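Long-range contacts in Alr4995 protein (Nostoc sp., PDB 6LRF), which acts as a bifunctional arginine dihydrolase and ornithine cyclodeaminase, probably turning arginine into ornithine and then ornithine into proline: residues B[70-74]-B[117-123]; B[109-115]-B[147-151]; B[530-535]-B[578-584]. All coordinates share one frame; numbering follows the deposited sequence.

Contact 1: residues B[70-74]-B[117-123]; sequences ANAGL and FEGAGDA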
ATOM      1  N   ALA B  70      36.725  13.459 -35.450  1.00 26.45           N
ATOM      2  CA  ALA B  70      36.444  14.326 -34.298  1.00 23.30           C
ATOM      3  C   ALA B  70      37.249  13.866 -33.085  1.00 23.07           C
ATOM      4  O   ALA B  70      37.736  14.683 -32.286  1.00 25.64           O
ATOM      5  CB  ALA B  70      34.940  14.346 -33.966  1.00 26.19           C
ATOM      6  N   ASN B  71      37.429  12.553 -32.973  1.00 23.05           N
ATOM      7  CA  ASN B  71      38.132  11.977 -31.833  1.00 22.13           C
ATOM      8  C   ASN B  71      39.630  11.824 -32.033  1.00 21.52           C
ATOM      9  O   ASN B  71      40.291  11.268 -31.188  1.00 24.54           O
ATOM     10  CB  ASN B  71      37.542  10.609 -31.481  1.00 27.09           C
ATOM     11  CG  ASN B  71      36.029  10.649 -31.341  1.00 27.61           C
ATOM     12  OD1 ASN B  71      35.311   9.956 -32.061  1.00 27.63           O
ATOM     13  ND2 ASN B  71      35.540  11.486 -30.428  1.00 23.62           N
ATOM     14  N   ALA B  72      40.168  12.296 -33.146  1.00 20.68           N
ATOM     15  CA  ALA B  72      41.611  12.179 -33.359  1.00 24.00           C
ATOM     16  C   ALA B  72      42.384  12.902 -32.259  1.00 18.09           C
ATOM     17  O   ALA B  72      43.407  12.426 -31.774  1.00 19.32           O
ATOM     18  CB  ALA B  72      41.999  12.739 -34.745  1.00 21.40           C
ATOM     19  N   GLY B  73      41.875  14.064 -31.873  1.00 18.15           N
ATOM     20  CA  GLY B  73      42.497  14.866 -30.847  1.00 17.77           C
ATOM     21  C   GLY B  73      41.848  16.237 -30.856  1.00 20.01           C
ATOM     22  O   GLY B  73      40.847  16.458 -31.527  1.00 19.73           O
ATOM     23  N   LEU B  74      42.439  17.165 -30.123  1.00 16.51           N
ATOM     24  CA  LEU B  74      41.863  18.486 -29.947  1.00 22.18           C
ATOM     25  C   LEU B  74      42.848  19.523 -30.442  1.00 24.05           C
ATOM     26  O   LEU B  74      43.988  19.559 -29.986  1.00 25.61           O
ATOM     27  CB  LEU B  74      41.533  18.723 -28.469  1.00 18.91           C
ATOM     28  CG  LEU B  74      41.210  20.175 -28.121  1.00 25.13           C
ATOM     29  CD1 LEU B  74      39.929  20.595 -28.794  1.00 26.87           C
ATOM     30  CD2 LEU B  74      41.108  20.317 -26.628  1.00 30.72           C
ATOM     31  N   PHE B 117      41.139  10.564 -22.977  1.00 23.20           N
ATOM     32  CA  PHE B 117      40.635  11.845 -23.467  1.00 24.50           C
ATOM     33  C   PHE B 117      40.341  11.677 -24.936  1.00 23.91           C
ATOM     34  O   PHE B 117      41.205  11.211 -25.675  1.00 23.39           O
ATOM     35  CB  PHE B 117      41.648  12.956 -23.262  1.00 22.07           C
ATOM     36  CG  PHE B 117      41.341  14.198 -24.041  1.00 22.47           C
ATOM     37  CD1 PHE B 117      40.329  15.048 -23.634  1.00 19.39           C
ATOM     38  CD2 PHE B 117      42.068  14.515 -25.183  1.00 23.67           C
ATOM     39  CE1 PHE B 117      40.042  16.198 -24.346  1.00 21.08           C
ATOM     40  CE2 PHE B 117      41.787  15.663 -25.908  1.00 22.43           C
ATOM     41  CZ  PHE B 117      40.772  16.511 -25.486  1.00 24.51           C
ATOM     42  N   GLU B 118      39.145  12.036 -25.388  1.00 21.83           N
ATOM     43  CA  GLU B 118      38.789  11.655 -26.753  1.00 21.17           C
ATOM     44  C   GLU B 118      38.564  12.828 -27.704  1.00 18.66           C
ATOM     45  O   GLU B 118      37.685  12.794 -28.571  1.00 21.70           O
ATOM     46  CB  GLU B 118      37.583  10.717 -26.712  1.00 21.65           C
ATOM     47  CG  GLU B 118      37.984   9.417 -25.985  1.00 25.26           C
ATOM     48  CD  GLU B 118      37.056   8.237 -26.235  1.00 26.61           C
ATOM     49  OE1 GLU B 118      35.954   8.435 -26.794  1.00 30.02           O
ATOM     50  OE2 GLU B 118      37.439   7.106 -25.860  1.00 29.87           O
ATOM     51  N   GLY B 119      39.403  13.850 -27.561  1.00 22.91           N
ATOM     52  CA  GLY B 119      39.563  14.854 -28.604  1.00 23.16           C
ATOM     53  C   GLY B 119      38.463  15.884 -28.696  1.00 26.43           C
ATOM     54  O   GLY B 119      37.805  16.205 -27.699  1.00 21.82           O
ATOM     55  N   ALA B 120      38.256  16.410 -29.897  1.00 23.24           N
ATOM     56  CA  ALA B 120      37.259  17.458 -30.066  1.00 23.72           C
ATOM     57  C   ALA B 120      35.859  16.875 -29.908  1.00 24.53           C
ATOM     58  O   ALA B 120      34.888  17.609 -29.740  1.00 24.57           O
ATOM     59  CB  ALA B 120      37.418  18.150 -31.430  1.00 22.57           C
ATOM     60  N   GLY B 121      35.757  15.551 -29.965  1.00 23.86           N
ATOM     61  CA  GLY B 121      34.504  14.885 -29.651  1.00 27.80           C
ATOM     62  C   GLY B 121      34.055  15.081 -28.203  1.00 28.06           C
ATOM     63  O   GLY B 121      32.869  14.977 -27.919  1.00 29.99           O
ATOM     64  N   ASP B 122      34.997  15.369 -27.302  1.00 24.75           N
ATOM     65  CA  ASP B 122      34.702  15.599 -25.880  1.00 24.27           C
ATOM     66  C   ASP B 122      35.121  16.982 -25.405  1.00 27.21           C
ATOM     67  O   ASP B 122      35.001  17.294 -24.218  1.00 30.69           O
ATOM     68  CB  ASP B 122      35.388  14.558 -24.985  1.00 27.99           C
ATOM     69  CG  ASP B 122      34.393  13.577 -24.334  1.00 31.55           C
ATOM     70  OD1 ASP B 122      33.166  13.785 -24.466  1.00 32.67           O
ATOM     71  OD2 ASP B 122      34.841  12.612 -23.672  1.00 28.94           O
ATOM     72  N   ALA B 123      35.634  17.808 -26.308  1.00 22.55           N
ATOM     73  CA  ALA B 123      36.042  19.152 -25.931  1.00 20.38           C
ATOM     74  C   ALA B 123      35.811  20.109 -27.085  1.00 32.19           C
ATOM     75  O   ALA B 123      36.443  19.986 -28.143  1.00 26.52           O
ATOM     76  CB  ALA B 123      37.481  19.174 -25.503  1.00 24.81           C
TER

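Contact 2: residues B[109-115]-B[147-151]; sequences YELPKDL and YLAKW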
ATOM      1  N   TYR B 109      50.805  16.938 -28.173  1.00 21.99           N
ATOM      2  CA  TYR B 109      50.932  16.587 -26.768  1.00 22.57           C
ATOM      3  C   TYR B 109      50.172  15.306 -26.495  1.00 24.49           C
ATOM      4  O   TYR B 109      49.102  15.078 -27.067  1.00 23.94           O
ATOM      5  CB  TYR B 109      50.406  17.697 -25.877  1.00 23.03           C
ATOM      6  CG  TYR B 109      51.193  18.962 -25.980  1.00 24.79           C
ATOM      7  CD1 TYR B 109      50.812  19.970 -26.851  1.00 27.28           C
ATOM      8  CD2 TYR B 109      52.324  19.146 -25.220  1.00 29.31           C
ATOM      9  CE1 TYR B 109      51.542  21.143 -26.948  1.00 31.13           C
ATOM     10  CE2 TYR B 109      53.056  20.307 -25.305  1.00 31.76           C
ATOM     11  CZ  TYR B 109      52.660  21.304 -26.161  1.00 32.67           C
ATOM     12  OH  TYR B 109      53.400  22.459 -26.235  1.00 39.82           O
ATOM     13  N   GLU B 110      50.726  14.476 -25.624  1.00 24.88           N
ATOM     14  CA  GLU B 110      50.117  13.192 -25.335  1.00 28.74           C
ATOM     15  C   GLU B 110      49.893  13.060 -23.848  1.00 27.58           C
ATOM     16  O   GLU B 110      50.771  13.408 -23.056  1.00 24.28           O
ATOM     17  CB  GLU B 110      50.996  12.059 -25.837  1.00 30.70           C
ATOM     18  CG  GLU B 110      51.122  12.015 -27.334  1.00 33.85           C
ATOM     19  CD  GLU B 110      52.045  10.908 -27.765  1.00 42.02           C
ATOM     20  OE1 GLU B 110      53.135  10.787 -27.166  1.00 51.65           O
ATOM     21  OE2 GLU B 110      51.675  10.147 -28.679  1.00 44.33           O
ATOM     22  N   LEU B 111      48.713  12.568 -23.478  1.00 25.65           N
ATOM     23  CA  LEU B 111      48.355  12.372 -22.076  1.00 27.06           C
ATOM     24  C   LEU B 111      49.008  11.096 -21.560  1.00 29.16           C
ATOM     25  O   LEU B 111      49.353  10.221 -22.362  1.00 27.50           O
ATOM     26  CB  LEU B 111      46.833  12.302 -21.933  1.00 23.04           C
ATOM     27  CG  LEU B 111      46.268  13.690 -22.227  1.00 25.03           C
ATOM     28  CD1 LEU B 111      44.979  13.613 -22.973  1.00 25.10           C
ATOM     29  CD2 LEU B 111      46.106  14.438 -20.928  1.00 23.27           C
ATOM     30  N   PRO B 112      49.191  10.991 -20.233  1.00 31.40           N
ATOM     31  CA  PRO B 112      49.498   9.695 -19.593  1.00 33.83           C
ATOM     32  C   PRO B 112      48.652   8.565 -20.197  1.00 33.01           C
ATOM     33  O   PRO B 112      47.502   8.816 -20.577  1.00 32.74           O
ATOM     34  CB  PRO B 112      49.128   9.936 -18.132  1.00 31.16           C
ATOM     35  CG  PRO B 112      49.381  11.408 -17.925  1.00 29.45           C
ATOM     36  CD  PRO B 112      49.074  12.089 -19.249  1.00 28.99           C
ATOM     37  N   LYS B 113      49.190   7.354 -20.320  1.00 33.82           N
ATOM     38  CA  LYS B 113      48.474   6.332 -21.083  1.00 39.59           C
ATOM     39  C   LYS B 113      47.221   5.818 -20.357  1.00 41.62           C
ATOM     40  O   LYS B 113      46.322   5.255 -20.990  1.00 44.98           O
ATOM     41  CB  LYS B 113      49.406   5.167 -21.453  1.00 41.76           C
ATOM     42  CG  LYS B 113      50.375   5.531 -22.592  1.00 49.10           C
ATOM     43  CD  LYS B 113      50.839   4.333 -23.423  1.00 49.57           C
ATOM     44  CE  LYS B 113      50.303   4.422 -24.863  1.00 54.57           C
ATOM     45  NZ  LYS B 113      51.072   5.326 -25.767  1.00 53.19           N
ATOM     46  N   ASP B 114      47.138   6.042 -19.051  1.00 37.50           N
ATOM     47  CA  ASP B 114      45.961   5.626 -18.287  1.00 49.01           C
ATOM     48  C   ASP B 114      45.020   6.804 -18.018  1.00 46.92           C
ATOM     49  O   ASP B 114      44.226   6.781 -17.077  1.00 46.47           O
ATOM     50  CB  ASP B 114      46.383   4.992 -16.964  1.00 52.17           C
ATOM     51  CG  ASP B 114      46.971   6.006 -16.008  1.00 54.64           C
ATOM     52  OD1 ASP B 114      47.661   6.935 -16.491  1.00 56.80           O
ATOM     53  OD2 ASP B 114      46.746   5.880 -14.784  1.00 57.87           O
ATOM     54  N   LEU B 115      45.115   7.841 -18.843  1.00 41.28           N
ATOM     55  CA  LEU B 115      44.294   9.029 -18.661  1.00 35.56           C
ATOM     56  C   LEU B 115      43.544   9.338 -19.948  1.00 31.18           C
ATOM     57  O   LEU B 115      43.998  10.144 -20.759  1.00 32.03           O
ATOM     58  CB  LEU B 115      45.160  10.207 -18.243  1.00 30.71           C
ATOM     59  CG  LEU B 115      44.451  11.425 -17.674  1.00 29.44           C
ATOM     60  CD1 LEU B 115      43.560  10.968 -16.541  1.00 32.96           C
ATOM     61  CD2 LEU B 115      45.497  12.416 -17.164  1.00 27.07           C
ATOM     62  N   TYR B 147      45.372  19.373 -18.170  1.00 20.40           N
ATOM     63  CA  TYR B 147      46.380  19.209 -19.209  1.00 22.53           C
ATOM     64  C   TYR B 147      45.986  20.017 -20.428  1.00 25.71           C
ATOM     65  O   TYR B 147      46.827  20.668 -21.060  1.00 24.70           O
ATOM     66  CB  TYR B 147      46.537  17.734 -19.580  1.00 21.87           C
ATOM     67  CG  TYR B 147      47.259  16.895 -18.547  1.00 24.12           C
ATOM     68  CD1 TYR B 147      48.636  16.736 -18.592  1.00 28.61           C
ATOM     69  CD2 TYR B 147      46.556  16.240 -17.538  1.00 26.16           C
ATOM     70  CE1 TYR B 147      49.302  15.955 -17.644  1.00 25.82           C
ATOM     71  CE2 TYR B 147      47.209  15.461 -16.590  1.00 25.64           C
ATOM     72  CZ  TYR B 147      48.581  15.321 -16.652  1.00 28.55           C
ATOM     73  OH  TYR B 147      49.234  14.547 -15.723  1.00 31.12           O
ATOM     74  N   LEU B 148      44.697  19.978 -20.753  1.00 18.21           N
ATOM     75  CA  LEU B 148      44.195  20.705 -21.898  1.00 20.94           C
ATOM     76  C   LEU B 148      44.466  22.188 -21.716  1.00 27.38           C
ATOM     77  O   LEU B 148      44.870  22.894 -22.650  1.00 23.37           O
ATOM     78  CB  LEU B 148      42.702  20.475 -22.079  1.00 18.82           C
ATOM     79  CG  LEU B 148      42.235  19.037 -22.142  1.00 21.72           C
ATOM     80  CD1 LEU B 148      40.737  19.025 -22.394  1.00 20.56           C
ATOM     81  CD2 LEU B 148      42.974  18.314 -23.243  1.00 23.32           C
ATOM     82  N   ALA B 149      44.234  22.653 -20.497  1.00 22.09           N
ATOM     83  CA  ALA B 149      44.328  24.066 -20.198  1.00 27.83           C
ATOM     84  C   ALA B 149      45.781  24.535 -20.300  1.00 30.79           C
ATOM     85  O   ALA B 149      46.069  25.573 -20.882  1.00 27.69           O
ATOM     86  CB  ALA B 149      43.775  24.337 -18.826  1.00 22.44           C
ATOM     87  N   LYS B 150      46.679  23.753 -19.711  1.00 27.29           N
ATOM     88  CA  LYS B 150      48.116  24.039 -19.680  1.00 28.51           C
ATOM     89  C   LYS B 150      48.739  23.991 -21.078  1.00 29.32           C
ATOM     90  O   LYS B 150      49.494  24.874 -21.458  1.00 31.81           O
ATOM     91  CB  LYS B 150      48.812  23.033 -18.757  1.00 34.05           C
ATOM     92  CG  LYS B 150      50.316  23.173 -18.667  1.00 40.72           C
ATOM     93  CD  LYS B 150      50.920  22.162 -17.690  1.00 46.66           C
ATOM     94  CE  LYS B 150      50.680  20.723 -18.143  1.00 41.77           C
ATOM     95  NZ  LYS B 150      51.508  19.765 -17.352  1.00 58.28           N
ATOM     96  N   TRP B 151      48.391  22.966 -21.845  1.00 24.46           N
ATOM     97  CA  TRP B 151      48.986  22.738 -23.157  1.00 29.30           C
ATOM     98  C   TRP B 151      48.382  23.575 -24.271  1.00 33.57           C
ATOM     99  O   TRP B 151      49.052  23.855 -25.273  1.00 33.48           O
ATOM    100  CB  TRP B 151      48.864  21.270 -23.536  1.00 25.43           C
ATOM    101  CG  TRP B 151      49.784  20.378 -22.787  1.00 24.99           C
ATOM    102  CD1 TRP B 151      50.949  20.731 -22.155  1.00 29.30           C
ATOM    103  CD2 TRP B 151      49.640  18.971 -22.606  1.00 25.05           C
ATOM    104  NE1 TRP B 151      51.535  19.620 -21.588  1.00 27.83           N
ATOM    105  CE2 TRP B 151      50.753  18.527 -21.859  1.00 29.22           C
ATOM    106  CE3 TRP B 151      48.673  18.038 -22.997  1.00 25.29           C
ATOM    107  CZ2 TRP B 151      50.923  17.196 -21.500  1.00 27.33           C
ATOM    108  CZ3 TRP B 151      48.853  16.713 -22.649  1.00 23.74           C
ATOM    109  CH2 TRP B 151      49.967  16.307 -21.906  1.00 24.96           C
TER

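Contact 3: residues B[530-535]-B[578-584]; sequences DIEQNM and IIRSGVM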
ATOM      1  N   ASP B 530      10.504  24.291  -4.154  1.00 21.04           N
ATOM      2  CA  ASP B 530      10.265  24.939  -5.438  1.00 21.39           C
ATOM      3  C   ASP B 530      11.422  25.876  -5.766  1.00 25.85           C
ATOM      4  O   ASP B 530      11.941  25.884  -6.887  1.00 22.40           O
ATOM      5  CB  ASP B 530       8.956  25.717  -5.419  1.00 20.60           C
ATOM      6  CG  ASP B 530       8.777  26.602  -6.655  1.00 26.10           C
ATOM      7  OD1 ASP B 530       8.589  26.054  -7.774  1.00 25.85           O
ATOM      8  OD2 ASP B 530       8.785  27.842  -6.498  1.00 26.19           O
ATOM      9  N   ILE B 531      11.836  26.659  -4.776  1.00 18.04           N
ATOM     10  CA  ILE B 531      12.914  27.599  -5.007  1.00 20.26           C
ATOM     11  C   ILE B 531      14.217  26.827  -5.236  1.00 22.78           C
ATOM     12  O   ILE B 531      14.949  27.141  -6.155  1.00 21.08           O
ATOM     13  CB  ILE B 531      13.027  28.589  -3.859  1.00 21.10           C
ATOM     14  CG1 ILE B 531      11.763  29.456  -3.837  1.00 23.07           C
ATOM     15  CG2 ILE B 531      14.268  29.455  -4.024  1.00 22.84           C
ATOM     16  CD1 ILE B 531      11.651  30.420  -2.665  1.00 27.72           C
ATOM     17  N   GLU B 532      14.470  25.777  -4.456  1.00 19.74           N
ATOM     18  CA  GLU B 532      15.678  24.973  -4.659  1.00 25.01           C
ATOM     19  C   GLU B 532      15.739  24.366  -6.063  1.00 24.26           C
ATOM     20  O   GLU B 532      16.779  24.413  -6.720  1.00 24.21           O
ATOM     21  CB  GLU B 532      15.775  23.855  -3.621  1.00 23.82           C
ATOM     22  CG  GLU B 532      17.134  23.167  -3.604  1.00 25.79           C
ATOM     23  CD  GLU B 532      17.127  21.840  -2.854  1.00 33.25           C
ATOM     24  OE1 GLU B 532      16.171  21.550  -2.097  1.00 31.41           O
ATOM     25  OE2 GLU B 532      18.082  21.065  -3.050  1.00 32.36           O
ATOM     26  N   GLN B 533      14.632  23.790  -6.516  1.00 23.73           N
ATOM     27  CA  GLN B 533      14.601  23.142  -7.823  1.00 22.69           C
ATOM     28  C   GLN B 533      14.893  24.145  -8.924  1.00 27.28           C
ATOM     29  O   GLN B 533      15.543  23.817  -9.917  1.00 26.60           O
ATOM     30  CB  GLN B 533      13.253  22.466  -8.070  1.00 26.72           C
ATOM     31  CG  GLN B 533      12.878  22.313  -9.566  1.00 31.57           C
ATOM     32  CD  GLN B 533      11.425  21.845  -9.789  1.00 42.29           C
ATOM     33  OE1 GLN B 533      11.127  20.663  -9.646  1.00 52.57           O
ATOM     34  NE2 GLN B 533      10.527  22.771 -10.145  1.00 38.55           N
ATOM     35  N   ASN B 534      14.428  25.374  -8.739  1.00 21.87           N
ATOM     36  CA  ASN B 534      14.553  26.377  -9.783  1.00 25.99           C
ATOM     37  C   ASN B 534      15.883  27.122  -9.747  1.00 25.61           C
ATOM     38  O   ASN B 534      16.387  27.528 -10.782  1.00 28.20           O
ATOM     39  CB  ASN B 534      13.378  27.359  -9.702  1.00 29.08           C
ATOM     40  CG  ASN B 534      12.121  26.792 -10.333  1.00 30.00           C
ATOM     41  OD1 ASN B 534      11.933  26.898 -11.541  1.00 31.50           O
ATOM     42  ND2 ASN B 534      11.279  26.143  -9.527  1.00 22.90           N
HETATM   43  N   MSE B 535      16.454  27.288  -8.561  1.00 23.40           N
HETATM   44  CA  MSE B 535      17.747  27.943  -8.426  1.00 26.91           C
HETATM   45  C   MSE B 535      18.903  26.980  -8.669  1.00 32.30           C
HETATM   46  O   MSE B 535      19.886  27.341  -9.312  1.00 37.46           O
HETATM   47  CB  MSE B 535      17.914  28.551  -7.036  1.00 27.03           C
HETATM   48  CG  MSE B 535      17.150  29.829  -6.761  1.00 33.05           C
HETATM   49 SE   MSE B 535      17.591  30.455  -4.951  0.39 27.41          SE
HETATM   50  CE  MSE B 535      19.504  30.714  -5.218  1.00 28.58           C
ATOM     51  N   ILE B 578      17.417  36.709  -8.219  1.00 29.64           N
ATOM     52  CA  ILE B 578      18.051  35.427  -7.878  1.00 30.80           C
ATOM     53  C   ILE B 578      17.052  34.264  -8.031  1.00 29.35           C
ATOM     54  O   ILE B 578      17.444  33.137  -8.327  1.00 29.04           O
ATOM     55  CB  ILE B 578      18.650  35.413  -6.447  1.00 35.26           C
ATOM     56  CG1 ILE B 578      17.550  35.293  -5.399  1.00 32.80           C
ATOM     57  CG2 ILE B 578      19.526  36.648  -6.196  1.00 34.09           C
ATOM     58  CD1 ILE B 578      18.062  35.299  -4.006  1.00 38.96           C
ATOM     59  N   ILE B 579      15.766  34.543  -7.835  1.00 29.47           N
ATOM     60  CA  ILE B 579      14.712  33.601  -8.195  1.00 26.53           C
ATOM     61  C   ILE B 579      14.105  34.023  -9.533  1.00 29.58           C
ATOM     62  O   ILE B 579      13.552  35.119  -9.636  1.00 26.55           O
ATOM     63  CB  ILE B 579      13.590  33.550  -7.144  1.00 29.08           C
ATOM     64  CG1 ILE B 579      14.131  33.149  -5.766  1.00 26.68           C
ATOM     65  CG2 ILE B 579      12.487  32.604  -7.613  1.00 24.53           C
ATOM     66  CD1 ILE B 579      13.073  33.272  -4.680  1.00 30.15           C
ATOM     67  N   ARG B 580      14.183  33.155 -10.541  1.00 25.98           N
ATOM     68  CA  ARG B 580      13.798  33.536 -11.899  1.00 31.98           C
ATOM     69  C   ARG B 580      12.701  32.667 -12.502  1.00 30.42           C
ATOM     70  O   ARG B 580      12.197  32.955 -13.578  1.00 31.57           O
ATOM     71  CB  ARG B 580      15.024  33.504 -12.816  1.00 32.28           C
ATOM     72  CG  ARG B 580      16.035  34.572 -12.482  1.00 35.87           C
ATOM     73  CD  ARG B 580      17.180  34.597 -13.469  1.00 44.81           C
ATOM     74  NE  ARG B 580      18.056  35.728 -13.188  1.00 54.26           N
ATOM     75  CZ  ARG B 580      17.866  36.953 -13.668  1.00 55.92           C
ATOM     76  NH1 ARG B 580      16.836  37.202 -14.468  1.00 56.01           N
ATOM     77  NH2 ARG B 580      18.710  37.929 -13.356  1.00 60.48           N
ATOM     78  N   SER B 581      12.332  31.597 -11.813  1.00 28.97           N
ATOM     79  CA  SER B 581      11.298  30.719 -12.331  1.00 27.97           C
ATOM     80  C   SER B 581      10.683  29.884 -11.218  1.00 28.33           C
ATOM     81  O   SER B 581      11.262  29.772 -10.128  1.00 24.15           O
ATOM     82  CB  SER B 581      11.873  29.803 -13.411  1.00 25.80           C
ATOM     83  OG  SER B 581      12.964  29.059 -12.899  1.00 28.53           O
ATOM     84  N   GLY B 582       9.511  29.307 -11.494  1.00 23.48           N
ATOM     85  CA  GLY B 582       8.923  28.330 -10.599  1.00 27.52           C
ATOM     86  C   GLY B 582       7.632  28.807  -9.975  1.00 27.07           C
ATOM     87  O   GLY B 582       7.147  29.906 -10.278  1.00 26.66           O
ATOM     88  N   VAL B 583       7.075  27.982  -9.092  1.00 22.47           N
ATOM     89  CA  VAL B 583       5.779  28.280  -8.491  1.00 22.14           C
ATOM     90  C   VAL B 583       5.784  29.613  -7.748  1.00 23.22           C
ATOM     91  O   VAL B 583       4.978  30.490  -8.045  1.00 22.49           O
ATOM     92  CB  VAL B 583       5.334  27.147  -7.529  1.00 25.29           C
ATOM     93  CG1 VAL B 583       4.027  27.512  -6.830  1.00 17.99           C
ATOM     94  CG2 VAL B 583       5.189  25.846  -8.304  1.00 22.50           C
HETATM   95  N   MSE B 584       6.700  29.777  -6.796  1.00 22.01           N
HETATM   96  CA  MSE B 584       6.703  30.982  -5.971  1.00 25.97           C
HETATM   97  C   MSE B 584       6.991  32.212  -6.853  1.00 24.98           C
HETATM   98  O   MSE B 584       6.411  33.279  -6.661  1.00 23.94           O
HETATM   99  CB  MSE B 584       7.722  30.852  -4.822  1.00 24.51           C
HETATM  100  CG  MSE B 584       7.566  29.564  -3.986  1.00 25.18           C
HETATM  101 SE   MSE B 584       5.714  29.312  -3.363  0.44 26.94          SE
HETATM  102  CE  MSE B 584       5.675  30.950  -2.314  1.00 26.83           C
TER
HETATM  103  O   HOH W   1       9.900  30.023  -7.683  1.00 25.25           O

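Contact 1: residues B[70-74]-B[117-123]
Asn71 and Glu118 are joined by the straightest hydrogen bond of this contact. Asn71 ND2 donates to the backbone O of Glu118 over 3.1 Å, with 168° at the hydrogen, and the donor lies in the carbonyl plane while the oxygen lies close to the amide plane. With CG anti to its own carbonyl carbon and beside the backbone N (chi1 -51°), the amide is swung over to this carbonyl, and Asn71 CA sends a C-H...O contact to the same oxygen at 3.4 Å. The other end of the amide, OD1, accepts from Arg90, which helps fix its rotation.

Two backbone bonds follow. Ala120 N donates to Gly73 O at 3.1 Å, and Gly121 N makes a weak bond to Ala70 O.

Close backbone packing depends on glycine. Gly119 CA lies 3.5 Å from Gly73 C, and a CB on Gly119 would run into Gly73 N. One on Gly121 would strike Asn71 ND2, which already sits 3.6 Å from Gly121 CA.

Apolar contact is carried by Leu74 at the start of strand 73-76. Its CB meets the edge of the Phe117 ring, near the ring plane, 3.8 Å from CZ, and the two side chains cross at about a right angle. Beyond it, Leu74 CD2 packs on Ala123 CB at 4.0 Å.

The Glu118 carboxylate turns to other partners, Arg139, His168 and the N-H of Leu86. Its pairing with His168 resembles the Glu-His pair of the active sites of guanidine-modifying (GME) enzymes, the family of this domain. With its carbonyl gripped by Asn71 and its carboxylate by these three partners, Glu118 is held at both ends, which is consistent with a buried polar network that keeps it in position.

Contact 2: residues B[109-115]-B[147-151]
Tyr109 lays its ring over the five-membered ring of Trp151 in a face-to-face stack, the centroids 4.2 Å apart and the planes at 16°. The stack joins the end of strand 107-109 to helix 145-152 within the GME-family domain, whose members share an alpha/beta-propeller fold. It is reinforced in both directions by CH-pi contacts: Tyr109 CB stands over the six-membered ring of Trp151, 3.4 Å from CE3, and Trp151 CB stands over the Tyr109 ring. Tyr147, one helical turn earlier, puts CD1 over the rim of the opposite face, so the indole has a tyrosine on each side, but only Tyr109 stacks.

Further along, Leu111 reaches both helix residues with one methyl: its CD2 lies 3.6 Å from Tyr147 CB and also meets Trp151 CZ3. Pro112 sets CD over one face of the Tyr147 ring, and Leu115 brings CD2 to 3.5 Å from Tyr147 CE2. These two residues begin and end a type I turn, whose Asp114 O accepts a hydrogen bond from Gln326 of a second subunit. Where the loop leaves the stack, the backbone oxygen Glu110 O comes to 3.2 Å from Trp151 CH2.

Contact 3: residues B[530-535]-B[578-584]
Ile531 and Ile579 form the apolar centre, their CD1 methyls 3.8 Å apart. Met584, a selenomethionine, extends it, with its CG 4.2 Å from Ile531 CG1. Val560 and Ile570, from helices 554-567 and 570-575, pack on Ile531 as well. The contact thus joins helix 524-536, which follows strand 519-523 of the parallel Rossmann sheet, to the start of helix 583-589.

Outward from this core, Asn534 OD1 accepts from Ser581 OG at 2.8 Å, while its ND2 turns back to Asp530 O at 2.7 Å. Asn534 N reaches that same oxygen from the other face of its plane, so one carbonyl is held by two donors of a single residue.

At the polar edge, Asp530 spreads its carboxylate over the first N-H groups of helix 583-589, its CG extending away from the backbone N (chi1 170°). OD1 takes Val583 N at 2.8 Å, on the syn side but somewhat out of the carboxylate plane. OD2 takes Met584 N at 2.9 Å, from above that plane. A water links OD2 to Ser581 O. With Asp530 replaced by an alanine, the N-H groups of Val583 and Met584 would probably lose their acceptor, and the water one of its two partners. Gly582, at the N-cap position, brings no side chain of its own, so a distant aspartate serves the helix start; the helix dipole would be expected to favour its negative charge.

In the fold
Contacts 1 and 2 are neighbours in the GME-family domain, their centres 12 Å apart. Their segments cross along the chain, and they touch directly: Phe117 CB packs 3.4 Å from Leu111 CD1, and Phe117 CE1 3.5 Å from Leu148 CD1. One apolar layer therefore runs from the partly exposed aromatic stack to the buried network round Glu118. There, Glu118 bonded to His168 and Ala70 bonded through its backbone to Cys264 are consistent with a place at the Glu-His-Cys site of this family. Contact 3 lies in the Rossmann region, across the chain's centre, about 36 Å from contact 1 and 40 Å from contact 2 between centres. This separation fits two activities housed in different domains.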